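PDB 2FBI: probable transcriptional regulator from Pseudomonas aeruginosa, which probably binds DNA as a MarR-family transcriptional regulator, using a winged helix-turn-helix domain in each subunit of its dimer. Local coordinates for residues 78-83 and 92-97. Residues are numbered along the deposited sequence; the frame is centred on the assembly and turned at random.
Sequences GIVRRW and VYVNLT
OD1 of N95 accepts a hydrogen bond from the indole NE1 of W83, 2.6 Å away. The oxygen lies near the ring plane, and the N-H comes in nearly along the C=O axis. At the other end of the amide, ND2 of N95 donates to its own neighbour, the backbone O of L96, at 2.8 Å. A chi1 of 68° sets N95 CG between the backbone N and the carbonyl carbon.

The W83 indole reaches over Y93 of the neighbouring strand. CB of Y93 packs against one face, 3.5 Å from the centroid of the six-membered ring of W83, a CH-pi contact. The Y93 ring is slid aside and barely overlaps the indole, although the planes are only 25° apart.

On the other sheet face, R82 and V94 lie side by side, with CG of R82 4.0 Å from CG2 of V94. The R82 guanidinium turns to E75 of helix 64-76 in a salt bridge. V80, V94 and L96 all touch L45 of helix 36-48.

Paired backbone bonds join R81 with N95 and W83 with Y93. Beyond them, T97 N donates to I79 O at 2.8 Å. T97 OG1 caps helix 98-122 at the N of G100; G78 O lies too close to it for a reliable bond.

This antiparallel hairpin is the wing of the winged helix fold. The face shared by R82 and V94 meets the helices, partly apolar through V94 and partly charged through R82. The other is tied across the strands by the indole-amide bond, which probably limits rotation of both side chains.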
ATOM      1  N   GLY A  78     -14.436  -0.318  22.227  1.00 36.90           N
ATOM      2  CA  GLY A  78     -14.446  -1.604  22.856  1.00 36.82           C
ATOM      3  C   GLY A  78     -13.911  -2.778  22.029  1.00 35.76           C
ATOM      4  O   GLY A  78     -14.124  -3.931  22.422  1.00 36.44           O
ATOM      5  N   ILE A  79     -13.219  -2.508  20.917  1.00 34.86           N
ATOM      6  CA  ILE A  79     -12.668  -3.547  20.009  1.00 33.66           C
ATOM      7  C   ILE A  79     -11.329  -4.148  20.467  1.00 33.87           C
ATOM      8  O   ILE A  79     -11.098  -5.386  20.378  1.00 33.58           O
ATOM      9  CB  ILE A  79     -12.540  -3.025  18.573  1.00 34.29           C
ATOM     10  CG1 ILE A  79     -13.863  -2.421  18.068  1.00 34.86           C
ATOM     11  CG2 ILE A  79     -11.999  -4.102  17.621  1.00 31.92           C
ATOM     12  CD1 ILE A  79     -15.000  -3.381  17.982  1.00 39.84           C
ATOM     13  N   VAL A  80     -10.438  -3.274  20.952  1.00 32.75           N
ATOM     14  CA  VAL A  80      -9.169  -3.716  21.511  1.00 31.70           C
ATOM     15  C   VAL A  80      -8.990  -3.237  22.974  1.00 32.07           C
ATOM     16  O   VAL A  80      -9.637  -2.295  23.395  1.00 31.69           O
ATOM     17  CB  VAL A  80      -7.989  -3.207  20.613  1.00 32.63           C
ATOM     18  CG1 VAL A  80      -8.196  -3.619  19.148  1.00 28.83           C
ATOM     19  CG2 VAL A  80      -7.808  -1.643  20.773  1.00 30.41           C
ATOM     20  N   ARG A  81      -8.113  -3.914  23.707  1.00 32.97           N
ATOM     21  CA  ARG A  81      -7.620  -3.561  25.039  1.00 35.01           C
ATOM     22  C   ARG A  81      -6.086  -3.296  24.950  1.00 34.79           C
ATOM     23  O   ARG A  81      -5.383  -3.992  24.234  1.00 33.86           O
ATOM     24  CB  ARG A  81      -7.845  -4.748  25.981  1.00 33.74           C
ATOM     25  CG  ARG A  81      -7.444  -4.524  27.467  1.00 37.59           C
ATOM     26  CD  ARG A  81      -7.507  -5.864  28.246  1.00 38.49           C
ATOM     27  NE  ARG A  81      -8.844  -6.385  28.083  1.00 42.78           N
ATOM     28  CZ  ARG A  81      -9.929  -5.850  28.646  1.00 49.51           C
ATOM     29  NH1 ARG A  81      -9.789  -4.814  29.476  1.00 50.89           N
ATOM     30  NH2 ARG A  81     -11.157  -6.359  28.403  1.00 45.79           N
ATOM     31  N   ARG A  82      -5.583  -2.313  25.703  1.00 36.37           N
ATOM     32  CA  ARG A  82      -4.144  -1.984  25.759  1.00 36.95           C
ATOM     33  C   ARG A  82      -3.697  -2.127  27.176  1.00 36.52           C
ATOM     34  O   ARG A  82      -4.418  -1.722  28.075  1.00 37.98           O
ATOM     35  CB  ARG A  82      -3.873  -0.559  25.272  1.00 36.75           C
ATOM     36  CG  ARG A  82      -3.893  -0.455  23.771  1.00 38.99           C
ATOM     37  CD  ARG A  82      -3.467   0.925  23.231  1.00 39.44           C
ATOM     38  NE  ARG A  82      -4.255   2.045  23.724  1.00 47.14           N
ATOM     39  CZ  ARG A  82      -4.093   3.320  23.331  1.00 49.87           C
ATOM     40  NH1 ARG A  82      -3.162   3.651  22.422  1.00 47.95           N
ATOM     41  NH2 ARG A  82      -4.893   4.272  23.827  1.00 49.20           N
ATOM     42  N   TRP A  83      -2.538  -2.733  27.379  1.00 35.01           N
ATOM     43  CA  TRP A  83      -2.002  -2.947  28.705  1.00 36.22           C
ATOM     44  C   TRP A  83      -0.493  -2.893  28.693  1.00 37.17           C
ATOM     45  O   TRP A  83       0.139  -3.311  27.714  1.00 36.50           O
ATOM     46  CB  TRP A  83      -2.432  -4.318  29.280  1.00 34.48           C
ATOM     47  CG  TRP A  83      -2.463  -5.472  28.277  1.00 32.49           C
ATOM     48  CD1 TRP A  83      -3.443  -5.712  27.321  1.00 32.23           C
ATOM     49  CD2 TRP A  83      -1.519  -6.541  28.150  1.00 29.85           C
ATOM     50  NE1 TRP A  83      -3.140  -6.861  26.630  1.00 30.02           N
ATOM     51  CE2 TRP A  83      -1.975  -7.386  27.126  1.00 29.26           C
ATOM     52  CE3 TRP A  83      -0.320  -6.866  28.799  1.00 30.77           C
ATOM     53  CZ2 TRP A  83      -1.269  -8.505  26.728  1.00 31.47           C
ATOM     54  CZ3 TRP A  83       0.369  -7.998  28.404  1.00 31.09           C
ATOM     55  CH2 TRP A  83      -0.100  -8.795  27.387  1.00 32.07           C
ATOM     56  N   VAL A  92       3.823  -1.613  25.443  1.00 39.92           N
ATOM     57  CA  VAL A  92       2.392  -1.658  25.454  1.00 37.51           C
ATOM     58  C   VAL A  92       1.943  -2.737  24.471  1.00 35.54           C
ATOM     59  O   VAL A  92       2.236  -2.670  23.270  1.00 33.21           O
ATOM     60  CB  VAL A  92       1.798  -0.310  25.091  1.00 37.33           C
ATOM     61  CG1 VAL A  92       0.267  -0.427  24.980  1.00 38.65           C
ATOM     62  CG2 VAL A  92       2.260   0.762  26.092  1.00 35.92           C
ATOM     63  N   TYR A  93       1.266  -3.733  25.034  1.00 33.73           N
ATOM     64  CA  TYR A  93       0.582  -4.794  24.291  1.00 33.99           C
ATOM     65  C   TYR A  93      -0.876  -4.535  23.970  1.00 32.69           C
ATOM     66  O   TYR A  93      -1.633  -3.891  24.710  1.00 33.18           O
ATOM     67  CB  TYR A  93       0.692  -6.126  25.037  1.00 34.33           C
ATOM     68  CG  TYR A  93       2.048  -6.692  24.852  1.00 36.54           C
ATOM     69  CD1 TYR A  93       3.172  -6.048  25.405  1.00 38.11           C
ATOM     70  CD2 TYR A  93       2.233  -7.834  24.104  1.00 35.26           C
ATOM     71  CE1 TYR A  93       4.434  -6.564  25.215  1.00 38.55           C
ATOM     72  CE2 TYR A  93       3.488  -8.364  23.935  1.00 36.22           C
ATOM     73  CZ  TYR A  93       4.571  -7.724  24.480  1.00 36.20           C
ATOM     74  OH  TYR A  93       5.815  -8.239  24.253  1.00 40.66           O
ATOM     75  N   VAL A  94      -1.269  -5.072  22.839  1.00 31.15           N
ATOM     76  CA  VAL A  94      -2.611  -4.858  22.360  1.00 30.54           C
ATOM     77  C   VAL A  94      -3.267  -6.235  22.084  1.00 30.16           C
ATOM     78  O   VAL A  94      -2.641  -7.144  21.558  1.00 28.86           O
ATOM     79  CB  VAL A  94      -2.659  -3.969  21.066  1.00 30.16           C
ATOM     80  CG1 VAL A  94      -4.051  -3.577  20.779  1.00 26.11           C
ATOM     81  CG2 VAL A  94      -1.788  -2.680  21.177  1.00 29.52           C
ATOM     82  N   ASN A  95      -4.545  -6.347  22.418  1.00 30.89           N
ATOM     83  CA  ASN A  95      -5.324  -7.526  21.987  1.00 31.29           C
ATOM     84  C   ASN A  95      -6.800  -7.235  21.665  1.00 29.81           C
ATOM     85  O   ASN A  95      -7.373  -6.206  22.062  1.00 30.34           O
ATOM     86  CB  ASN A  95      -5.146  -8.698  22.983  1.00 30.09           C
ATOM     87  CG  ASN A  95      -5.768  -8.421  24.323  1.00 33.07           C
ATOM     88  OD1 ASN A  95      -5.115  -7.923  25.234  1.00 32.35           O
ATOM     89  ND2 ASN A  95      -7.053  -8.769  24.468  1.00 34.57           N
ATOM     90  N   LEU A  96      -7.407  -8.114  20.890  1.00 29.40           N
ATOM     91  CA  LEU A  96      -8.862  -7.954  20.645  1.00 27.60           C
ATOM     92  C   LEU A  96      -9.636  -8.218  21.929  1.00 26.38           C
ATOM     93  O   LEU A  96      -9.249  -9.054  22.741  1.00 25.96           O
ATOM     94  CB  LEU A  96      -9.324  -8.887  19.537  1.00 26.26           C
ATOM     95  CG  LEU A  96      -8.823  -8.520  18.156  1.00 24.56           C
ATOM     96  CD1 LEU A  96      -9.038  -9.747  17.272  1.00 22.00           C
ATOM     97  CD2 LEU A  96      -9.535  -7.256  17.631  1.00 24.77           C
ATOM     98  N   THR A  97     -10.699  -7.463  22.147  1.00 27.40           N
ATOM     99  CA  THR A  97     -11.626  -7.780  23.247  1.00 26.91           C
ATOM    100  C   THR A  97     -12.624  -8.873  22.748  1.00 28.38           C
ATOM    101  O   THR A  97     -12.648  -9.195  21.541  1.00 28.03           O
ATOM    102  CB  THR A  97     -12.460  -6.576  23.597  1.00 26.12           C
ATOM    103  OG1 THR A  97     -13.098  -6.149  22.413  1.00 26.06           O
ATOM    104  CG2 THR A  97     -11.540  -5.335  24.138  1.00 27.93           C
TER